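Local coordinates for protein GDP-mannose-dependent alpha-(1-6)-phosphatidylinositol monomannoside mannosyltransferase (Corynebacterium glutamicum, PDB 3OKP) that is a mannosyltransferase of the GT-B glycosyltransferase fold, built from two domains that each hold a parallel beta-sheet, at residues A[35-40]-A[56-61]; A[80-85]-A[106-111]; A[198-203]-A[271-276]; A[213-218]-A[279-284]. All blocks are in the same frame, centred on the assembly; numbering follows the deposited sequence.

Contact 1: A[35-40]-A[56-61]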
# COMPACT_ATOMS: atom_id res chain seq x y z
N GLU A 35 -23.00 -2.31 10.72
CA GLU A 35 -24.04 -3.31 10.98
C GLU A 35 -24.01 -4.47 9.97
O GLU A 35 -24.58 -5.53 10.23
CB GLU A 35 -25.42 -2.66 11.00
CG GLU A 35 -25.69 -1.82 12.25
CD GLU A 35 -26.94 -0.96 12.12
OE1 GLU A 35 -27.91 -1.38 11.46
OE2 GLU A 35 -26.95 0.16 12.68
N SER A 36 -23.34 -4.25 8.83
CA SER A 36 -23.25 -5.26 7.77
C SER A 36 -21.91 -6.01 7.77
O SER A 36 -21.62 -6.79 6.86
CB SER A 36 -23.50 -4.62 6.40
OG SER A 36 -22.34 -3.95 5.91
N ILE A 37 -21.10 -5.78 8.80
CA ILE A 37 -19.76 -6.36 8.90
C ILE A 37 -19.58 -7.14 10.21
O ILE A 37 -19.91 -6.64 11.29
CB ILE A 37 -18.65 -5.28 8.82
CG1 ILE A 37 -18.64 -4.58 7.45
CG2 ILE A 37 -17.27 -5.88 9.16
CD1 ILE A 37 -18.04 -5.39 6.30
N VAL A 38 -19.07 -8.36 10.09
CA VAL A 38 -18.60 -9.14 11.23
C VAL A 38 -17.19 -9.65 10.91
O VAL A 38 -16.92 -10.06 9.78
CB VAL A 38 -19.52 -10.35 11.55
CG1 VAL A 38 -19.08 -11.05 12.84
CG2 VAL A 38 -20.99 -9.91 11.68
N VAL A 39 -16.29 -9.59 11.89
CA VAL A 39 -14.92 -10.08 11.70
C VAL A 39 -14.68 -11.34 12.53
O VAL A 39 -15.09 -11.42 13.69
CB VAL A 39 -13.85 -9.00 12.05
CG1 VAL A 39 -12.43 -9.55 11.87
CG2 VAL A 39 -14.05 -7.75 11.19
N PHE A 40 -14.03 -12.32 11.91
CA PHE A 40 -13.56 -13.54 12.57
C PHE A 40 -12.03 -13.54 12.45
O PHE A 40 -11.47 -13.77 11.38
CB PHE A 40 -14.19 -14.78 11.91
CG PHE A 40 -13.79 -16.10 12.53
CD1 PHE A 40 -13.81 -16.28 13.91
CD2 PHE A 40 -13.42 -17.17 11.72
CE1 PHE A 40 -13.45 -17.50 14.48
CE2 PHE A 40 -13.06 -18.40 12.27
CZ PHE A 40 -13.07 -18.57 13.66
N LEU A 56 -14.32 -0.37 18.54
CA LEU A 56 -14.96 -0.50 17.23
C LEU A 56 -16.49 -0.44 17.30
O LEU A 56 -17.09 -0.76 18.33
CB LEU A 56 -14.50 -1.80 16.55
CG LEU A 56 -12.98 -2.01 16.42
CD1 LEU A 56 -12.66 -3.38 15.83
CD2 LEU A 56 -12.32 -0.90 15.59
N ASP A 57 -17.12 -0.03 16.20
CA ASP A 57 -18.59 -0.01 16.10
C ASP A 57 -19.15 -1.21 15.34
O ASP A 57 -20.35 -1.27 15.04
CB ASP A 57 -19.11 1.32 15.52
CG ASP A 57 -18.57 1.63 14.12
OD1 ASP A 57 -17.69 0.90 13.61
OD2 ASP A 57 -19.04 2.63 13.54
N TYR A 58 -18.28 -2.18 15.04
CA TYR A 58 -18.69 -3.46 14.45
C TYR A 58 -18.14 -4.64 15.26
O TYR A 58 -17.18 -4.49 16.01
CB TYR A 58 -18.25 -3.55 12.98
CG TYR A 58 -16.76 -3.40 12.75
CD1 TYR A 58 -16.19 -2.16 12.49
CD2 TYR A 58 -15.92 -4.52 12.78
CE1 TYR A 58 -14.82 -2.02 12.28
CE2 TYR A 58 -14.55 -4.39 12.58
CZ TYR A 58 -14.01 -3.14 12.32
OH TYR A 58 -12.66 -3.02 12.11
N GLU A 59 -18.77 -5.80 15.10
CA GLU A 59 -18.45 -6.99 15.90
C GLU A 59 -17.19 -7.70 15.42
O GLU A 59 -17.00 -7.93 14.22
CB GLU A 59 -19.64 -7.96 15.90
CG GLU A 59 -19.41 -9.25 16.69
CD GLU A 59 -20.57 -10.22 16.61
OE1 GLU A 59 -21.34 -10.16 15.63
OE2 GLU A 59 -20.70 -11.06 17.53
N VAL A 60 -16.33 -8.05 16.38
CA VAL A 60 -15.16 -8.90 16.13
C VAL A 60 -15.29 -10.16 16.98
O VAL A 60 -15.39 -10.08 18.21
CB VAL A 60 -13.82 -8.18 16.44
CG1 VAL A 60 -12.63 -9.10 16.18
CG2 VAL A 60 -13.69 -6.90 15.62
N ILE A 61 -15.32 -11.31 16.32
CA ILE A 61 -15.32 -12.61 16.99
C ILE A 61 -13.90 -13.15 16.98
O ILE A 61 -13.34 -13.45 15.92
CB ILE A 61 -16.30 -13.61 16.33
CG1 ILE A 61 -17.73 -13.05 16.33
CG2 ILE A 61 -16.24 -14.98 17.02
CD1 ILE A 61 -18.69 -13.76 15.39
O HOH W 1 -21.19 -5.70 13.49

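Contact 2: A[80-85]-A[106-111]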
# COMPACT_ATOMS: atom_id res chain seq x y z
N GLU A 80 -20.43 -21.96 11.58
CA GLU A 80 -21.48 -21.66 12.56
C GLU A 80 -21.77 -20.16 12.67
O GLU A 80 -22.91 -19.77 12.94
CB GLU A 80 -21.17 -22.27 13.92
CG GLU A 80 -21.53 -23.76 14.02
CD GLU A 80 -22.99 -24.05 13.72
OE1 GLU A 80 -23.87 -23.48 14.40
OE2 GLU A 80 -23.27 -24.85 12.79
N ILE A 81 -20.75 -19.33 12.47
CA ILE A 81 -20.91 -17.88 12.43
C ILE A 81 -21.72 -17.47 11.20
O ILE A 81 -22.64 -16.65 11.29
CB ILE A 81 -19.55 -17.13 12.47
CG1 ILE A 81 -18.83 -17.39 13.80
CG2 ILE A 81 -19.75 -15.62 12.26
CD1 ILE A 81 -17.34 -17.06 13.78
N ILE A 82 -21.38 -18.06 10.05
CA ILE A 82 -22.11 -17.83 8.80
C ILE A 82 -23.62 -18.02 8.98
O ILE A 82 -24.42 -17.18 8.56
CB ILE A 82 -21.56 -18.72 7.64
CG1 ILE A 82 -20.18 -18.21 7.19
CG2 ILE A 82 -22.53 -18.75 6.45
CD1 ILE A 82 -19.35 -19.23 6.42
N ARG A 83 -24.00 -19.12 9.63
CA ARG A 83 -25.41 -19.43 9.84
C ARG A 83 -26.05 -18.59 10.95
O ARG A 83 -27.19 -18.15 10.80
CB ARG A 83 -25.59 -20.93 10.09
CG ARG A 83 -25.24 -21.79 8.88
CD ARG A 83 -25.40 -23.27 9.15
NE ARG A 83 -24.32 -23.81 9.99
CZ ARG A 83 -23.36 -24.62 9.56
NH1 ARG A 83 -23.33 -25.03 8.30
NH2 ARG A 83 -22.44 -25.05 10.41
N GLU A 84 -25.32 -18.36 12.04
CA GLU A 84 -25.85 -17.60 13.18
C GLU A 84 -26.05 -16.11 12.87
O GLU A 84 -27.05 -15.51 13.28
CB GLU A 84 -24.96 -17.76 14.42
N ARG A 85 -25.09 -15.52 12.16
CA ARG A 85 -25.17 -14.11 11.80
C ARG A 85 -25.83 -13.88 10.44
O ARG A 85 -25.87 -12.75 9.95
CB ARG A 85 -23.78 -13.46 11.84
CG ARG A 85 -23.22 -13.24 13.24
CD ARG A 85 -23.91 -12.08 13.97
NE ARG A 85 -23.37 -11.87 15.31
CZ ARG A 85 -23.93 -12.29 16.43
NH1 ARG A 85 -25.07 -12.97 16.41
NH2 ARG A 85 -23.34 -12.04 17.60
N LYS A 106 -19.30 -21.91 1.30
CA LYS A 106 -20.44 -22.19 0.43
C LYS A 106 -21.35 -23.28 0.99
O LYS A 106 -22.58 -23.19 0.89
CB LYS A 106 -19.98 -22.55 -0.99
CG LYS A 106 -19.38 -21.37 -1.75
CD LYS A 106 -19.25 -21.66 -3.24
CE LYS A 106 -18.92 -20.38 -4.01
NZ LYS A 106 -18.48 -20.66 -5.42
N GLN A 107 -20.75 -24.31 1.60
CA GLN A 107 -21.50 -25.37 2.26
C GLN A 107 -22.36 -24.83 3.41
O GLN A 107 -23.49 -25.28 3.62
CB GLN A 107 -20.56 -26.44 2.81
CG GLN A 107 -19.84 -27.27 1.76
CD GLN A 107 -18.86 -28.25 2.37
OE1 GLN A 107 -18.77 -28.40 3.60
NE2 GLN A 107 -18.10 -28.94 1.52
N ALA A 108 -21.81 -23.86 4.14
CA ALA A 108 -22.49 -23.24 5.28
C ALA A 108 -23.62 -22.30 4.86
O ALA A 108 -24.42 -21.87 5.70
CB ALA A 108 -21.49 -22.51 6.16
N GLY A 109 -23.69 -21.98 3.57
CA GLY A 109 -24.81 -21.23 3.03
C GLY A 109 -24.49 -19.84 2.50
O GLY A 109 -25.40 -19.12 2.08
N ALA A 110 -23.21 -19.46 2.50
CA ALA A 110 -22.79 -18.18 1.92
C ALA A 110 -23.00 -18.18 0.40
O ALA A 110 -22.70 -19.16 -0.28
CB ALA A 110 -21.34 -17.88 2.26
N SER A 111 -23.51 -17.06 -0.12
CA SER A 111 -23.86 -16.95 -1.54
C SER A 111 -22.76 -16.30 -2.38
O SER A 111 -22.82 -16.32 -3.61
CB SER A 111 -25.18 -16.18 -1.70
OG SER A 111 -25.12 -14.93 -1.05

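Contact 3: A[198-203]-A[271-276]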
# COMPACT_ATOMS: atom_id res chain seq x y z
N THR A 198 15.01 26.55 -0.40
CA THR A 198 15.72 25.27 -0.42
C THR A 198 15.05 24.26 -1.36
O THR A 198 13.85 23.98 -1.21
CB THR A 198 15.83 24.65 0.99
OG1 THR A 198 16.27 25.64 1.93
CG2 THR A 198 16.82 23.47 1.01
N PRO A 199 15.81 23.71 -2.34
CA PRO A 199 15.29 22.62 -3.16
C PRO A 199 15.25 21.34 -2.33
O PRO A 199 16.27 20.91 -1.80
CB PRO A 199 16.33 22.50 -4.30
CG PRO A 199 17.21 23.71 -4.18
CD PRO A 199 17.17 24.08 -2.73
N VAL A 200 14.06 20.76 -2.21
CA VAL A 200 13.86 19.61 -1.32
C VAL A 200 13.28 18.42 -2.08
O VAL A 200 12.19 18.50 -2.66
CB VAL A 200 12.95 19.97 -0.11
CG1 VAL A 200 12.68 18.73 0.74
CG2 VAL A 200 13.58 21.07 0.74
N ILE A 201 14.03 17.32 -2.07
CA ILE A 201 13.60 16.04 -2.62
C ILE A 201 13.36 15.08 -1.46
O ILE A 201 14.26 14.83 -0.65
CB ILE A 201 14.65 15.43 -3.58
CG1 ILE A 201 15.07 16.44 -4.65
CG2 ILE A 201 14.12 14.13 -4.21
CD1 ILE A 201 16.46 16.17 -5.26
N ALA A 202 12.14 14.56 -1.37
CA ALA A 202 11.79 13.64 -0.29
C ALA A 202 11.65 12.21 -0.78
O ALA A 202 11.05 11.95 -1.82
CB ALA A 202 10.50 14.10 0.39
N CYS A 203 12.23 11.28 -0.02
CA CYS A 203 12.03 9.85 -0.24
C CYS A 203 11.61 9.17 1.05
O CYS A 203 12.44 8.94 1.93
CB CYS A 203 13.30 9.19 -0.81
SG CYS A 203 13.09 7.41 -1.15
N ALA A 271 4.75 17.02 2.55
CA ALA A 271 3.98 18.12 1.96
C ALA A 271 4.82 19.38 1.68
O ALA A 271 4.46 20.19 0.83
CB ALA A 271 2.79 18.46 2.84
N ALA A 272 5.94 19.52 2.39
CA ALA A 272 6.82 20.68 2.25
C ALA A 272 7.88 20.50 1.15
O ALA A 272 8.56 21.46 0.78
CB ALA A 272 7.48 21.02 3.58
N ALA A 273 8.01 19.28 0.64
CA ALA A 273 9.00 18.96 -0.39
C ALA A 273 8.61 19.51 -1.77
O ALA A 273 7.43 19.70 -2.07
CB ALA A 273 9.23 17.46 -0.47
N ASP A 274 9.62 19.75 -2.60
CA ASP A 274 9.40 20.16 -3.98
C ASP A 274 9.12 18.95 -4.88
O ASP A 274 8.29 19.03 -5.79
CB ASP A 274 10.62 20.94 -4.50
CG ASP A 274 10.82 22.26 -3.76
OD1 ASP A 274 9.95 23.14 -3.87
OD2 ASP A 274 11.85 22.40 -3.07
N ILE A 275 9.80 17.84 -4.61
CA ILE A 275 9.64 16.61 -5.38
C ILE A 275 9.64 15.41 -4.43
O ILE A 275 10.42 15.38 -3.47
CB ILE A 275 10.80 16.42 -6.42
CG1 ILE A 275 10.92 17.63 -7.35
CG2 ILE A 275 10.61 15.13 -7.24
CD1 ILE A 275 12.22 17.65 -8.17
N PHE A 276 8.76 14.45 -4.70
CA PHE A 276 8.87 13.12 -4.08
C PHE A 276 9.47 12.17 -5.10
O PHE A 276 8.98 12.06 -6.23
CB PHE A 276 7.51 12.60 -3.60
CG PHE A 276 7.58 11.20 -3.02
CD1 PHE A 276 7.42 10.08 -3.84
CD2 PHE A 276 7.83 11.00 -1.66
CE1 PHE A 276 7.50 8.79 -3.32
CE2 PHE A 276 7.90 9.71 -1.13
CZ PHE A 276 7.74 8.60 -1.96

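Contact 4: A[213-218]-A[279-284]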
# COMPACT_ATOMS: atom_id res chain seq x y z
N GLN A 213 16.87 4.34 -2.95
CA GLN A 213 17.56 5.42 -2.23
C GLN A 213 19.01 5.48 -2.71
O GLN A 213 19.59 6.56 -2.82
CB GLN A 213 17.54 5.23 -0.71
CG GLN A 213 16.17 5.35 -0.06
CD GLN A 213 15.49 4.00 0.14
OE1 GLN A 213 15.99 2.96 -0.28
NE2 GLN A 213 14.34 4.02 0.81
N ASP A 214 19.59 4.31 -3.00
CA ASP A 214 20.94 4.23 -3.55
C ASP A 214 21.04 4.90 -4.92
O ASP A 214 22.00 5.61 -5.20
CB ASP A 214 21.48 2.79 -3.57
CG ASP A 214 20.52 1.78 -4.20
OD1 ASP A 214 19.52 2.16 -4.84
OD2 ASP A 214 20.79 0.56 -4.06
N SER A 215 20.02 4.69 -5.76
CA SER A 215 19.93 5.32 -7.08
C SER A 215 19.85 6.84 -6.94
O SER A 215 20.51 7.58 -7.69
CB SER A 215 18.72 4.80 -7.85
OG SER A 215 18.76 3.39 -7.99
N LEU A 216 19.04 7.30 -5.99
CA LEU A 216 18.90 8.73 -5.66
C LEU A 216 20.22 9.36 -5.21
O LEU A 216 20.59 10.44 -5.69
CB LEU A 216 17.82 8.92 -4.58
CG LEU A 216 16.46 9.57 -4.88
CD1 LEU A 216 16.09 9.66 -6.37
CD2 LEU A 216 15.34 8.92 -4.07
N ILE A 217 20.92 8.68 -4.31
CA ILE A 217 22.21 9.14 -3.80
C ILE A 217 23.25 9.26 -4.92
O ILE A 217 24.01 10.23 -4.97
CB ILE A 217 22.73 8.23 -2.64
CG1 ILE A 217 21.91 8.48 -1.36
CG2 ILE A 217 24.21 8.45 -2.38
CD1 ILE A 217 22.01 7.38 -0.32
N LYS A 218 23.25 8.28 -5.83
CA LYS A 218 24.18 8.28 -6.96
C LYS A 218 23.88 9.37 -7.98
O LYS A 218 24.77 9.81 -8.71
CB LYS A 218 24.22 6.90 -7.62
CG LYS A 218 24.93 5.83 -6.79
CD LYS A 218 24.90 4.47 -7.45
CE LYS A 218 25.44 3.39 -6.52
NZ LYS A 218 25.59 2.08 -7.22
N PRO A 279 12.70 5.76 -6.91
CA PRO A 279 12.89 5.03 -8.16
C PRO A 279 13.01 3.52 -7.94
O PRO A 279 14.09 2.94 -8.13
CB PRO A 279 14.18 5.63 -8.73
CG PRO A 279 14.95 6.06 -7.52
CD PRO A 279 13.97 6.32 -6.40
N ALA A 280 11.90 2.90 -7.53
CA ALA A 280 11.84 1.47 -7.24
C ALA A 280 12.32 0.61 -8.42
O ALA A 280 11.94 0.86 -9.56
CB ALA A 280 10.43 1.07 -6.83
N ARG A 281 13.15 -0.38 -8.11
CA ARG A 281 13.60 -1.35 -9.11
C ARG A 281 13.24 -2.77 -8.67
O ARG A 281 13.21 -3.07 -7.47
CB ARG A 281 15.11 -1.23 -9.37
CG ARG A 281 16.00 -1.64 -8.20
CD ARG A 281 17.47 -1.67 -8.60
NE ARG A 281 18.33 -2.02 -7.48
CZ ARG A 281 18.79 -1.15 -6.58
NH1 ARG A 281 18.47 0.13 -6.66
NH2 ARG A 281 19.58 -1.57 -5.59
N THR A 282 12.96 -3.63 -9.64
CA THR A 282 12.69 -5.04 -9.36
C THR A 282 14.00 -5.80 -9.15
O THR A 282 14.95 -5.66 -9.93
CB THR A 282 11.85 -5.69 -10.48
OG1 THR A 282 10.61 -4.99 -10.59
CG2 THR A 282 11.57 -7.16 -10.18
N ARG A 283 14.05 -6.57 -8.07
CA ARG A 283 15.22 -7.36 -7.69
C ARG A 283 14.80 -8.78 -7.31
O ARG A 283 13.68 -9.20 -7.61
CB ARG A 283 15.93 -6.71 -6.51
CG ARG A 283 16.71 -5.45 -6.84
CD ARG A 283 17.15 -4.72 -5.58
NE ARG A 283 17.44 -5.63 -4.47
CZ ARG A 283 18.64 -6.10 -4.15
NH1 ARG A 283 19.72 -5.74 -4.83
NH2 ARG A 283 18.76 -6.92 -3.12
N GLY A 284 15.70 -9.50 -6.65
CA GLY A 284 15.41 -10.82 -6.10
C GLY A 284 14.90 -11.82 -7.12
O GLY A 284 14.00 -12.61 -6.82
O HOH W 2 16.60 1.73 -8.49

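Contact 1: A[35-40]-A[56-61]
Edge strand 59-63 of the first parallel sheet pairs here with its inner neighbour, strand 37-42, Val60 lying beside Val39. Val39 bonds through both its backbone groups: its N gives a hydrogen to Glu59 O at 2.9 Å, and its O takes one from Ile61 N at 2.6 Å, a nearly straight bond with 168° at the hydrogen. Toward the start of the strands the backbones stand farther apart, and a water bridges them, donating to Ile37 O and accepting from Glu59 N. The pair belongs to a beta-alpha-beta unit whose crossover helix is 46-53, the repeating element of a Rossmann-like domain. On the Val39 side, CG2 of Val39 lies 3.7 Å from Tyr58 CE2, approaching the ring obliquely; a chi1 of 58° puts Tyr58 CG between the backbone N and the carbonyl carbon. Ile29 of helix 20-29 also packs against Val39 and Tyr58. On the other side, Val38 CG1 touches Ile61 CD1 at 3.7 Å and, equally close, Glu59 OE1, whose polar partner is Arg85, in a salt bridge. Farther along, Ile61 O sits at the edge of the Phe40 ring, 3.5 Å from CD1.

Contact 2: A[80-85]-A[106-111]
Ile82 faces Ala108 from the last turns of helix 72-84, and its side chain meets the alanine methyl from CB outward. Ile82 CB lies 4.1 Å from Ala108 CB. At the branch, CG2, anti to the backbone N and beside the carbonyl carbon, comes to 3.7 Å from Ala108 O and also touches Ala108 CB. The other arm ends in CD1, which reaches the same methyl at 3.9 Å, and Ala108 CB is therefore touched by both terminal carbons of one isoleucine. CG2 approaches Ala110 more loosely, 4.4 Å from its CB. The alanines flank Gly109, which, with a positive phi of 115°, ends helix 102-107 in a Schellman motif, and the chain runs on into strand 112-116. The contact packs helix 72-84 against the C-terminal end of helix 102-107 in a Rossmann-like domain, and Val90 of strand 89-92 touches both Ile82 and Ala110. Next to the isoleucine, Arg83 also meets Ala108, its CG 3.3 Å from Ala108 O. Its chain bends at chi3 (-75°), and NH1 lies 3.6 Å from Ala108 CA. NH2 meanwhile forms a salt bridge with Glu80 OE2, one turn back on the same helix.

Contact 3: A[198-203]-A[271-276]
Asp274 turns its carboxylate back toward the start of strand 200-204, where OD2 accepts a hydrogen from Val200 N at 2.9 Å through its anti lone pair, the one facing away from OD1. A chi1 of -65° sets CG anti to the carbonyl carbon and beside the backbone N, on the side from which Val200 can be reached. The same OD2 forms a salt bridge with Arg189, whose guanidinium also bonds Thr198 O; that positive charge probably eases the approach of Thr198 O and Asp274 OD2, two acceptors that do not bond each other. Val200 O is held by two donors, Asp274 N and Ile275 N, the second nearly in line with the carbonyl. Here the chain leaves helix 263-272 and becomes strand 275-278, beside strand 200-204 in the second parallel sheet, the Rossmann-like core of the other GT-B domain. Parallel pairing continues with Ala202 N to Ile275 O at 2.8 Å, 170° at the hydrogen. On the face that carries Ala202, its CB meets Ala273 CB methyl to methyl at 3.7 Å, and Val200 CG1 packs against Ala273. On the opposite face Ile201 and Ile275 project toward helix 331-342. Phe276 points to the Ala202 side; its ring meets Ala202 O obliquely, CD2 3.4 Å from that oxygen. Helix 294-301 touches this phenylalanine through Val295, Tyr296 and Ala299, and the Phe276 side chain lies about 7 Å from the bound guanosine-5'-diphosphate-alpha-D-mannose.

Contact 4: A[213-218]-A[279-284]
Asp214 and Arg281 both place CG between the backbone N and the carbonyl carbon (chi1 50° and 68°); the arginine chain runs extended from CG to NE, and the two charged groups meet tip to tip. Their planes are nearly coplanar, 23° apart. The guanidinium grips the carboxylate end-on with two bonds: NH1 gives to OD1 at 2.9 Å, and NH2 gives to OD2, also at 2.9 Å, both oxygens being met on their syn sides. Such a bidentate salt bridge fixes the rotation of both groups. A water lying at the edge of the guanidinium accepts from Arg281 NH1, donates to Pro279 O and lies 2.8 Å from Ser215 OG, tying the helix to the loop a second time. Asp214 OD2 has a further partner in Tyr240 OH, which probably helps to hold the carboxylate in place. Beside this polar patch the packing is apolar: Leu216 CD2 lies 3.8 Å from Pro279 CD, CD1 of the same leucine meets Pro279 CG, and Ser215 CB approaches that ring carbon at 4.0 Å. The contact thus joins the first turns of helix 213-226 to the loop that leaves strand 275-278 on its way to helix 294-301, while Leu216 also rests on strands 200-204 and 231-235, and Asp214 touches Leu247 of helix 241-247.

From the N terminus, contact 1 closes the short loop round helix 46-53, and the chain goes on from strand 59-63, through a connecting segment, to helix 72-84, where contact 2 closes a second loop through strand 89-92 to the end of helix 102-107. These two lie in series and touch, through the Glu59–Arg85 salt bridge and the packing of Ile81 on Phe40 and Ile61. Contacts 3 and 4 belong to the other domain, across the centre of the chain. Their segments alternate, so they cross: strand 200-204 and helix 213-226 are joined to successive parts of 271-284, each closing a loop of 60 to 67 residues. Cys203 packs on Gln213 and Leu216 between them.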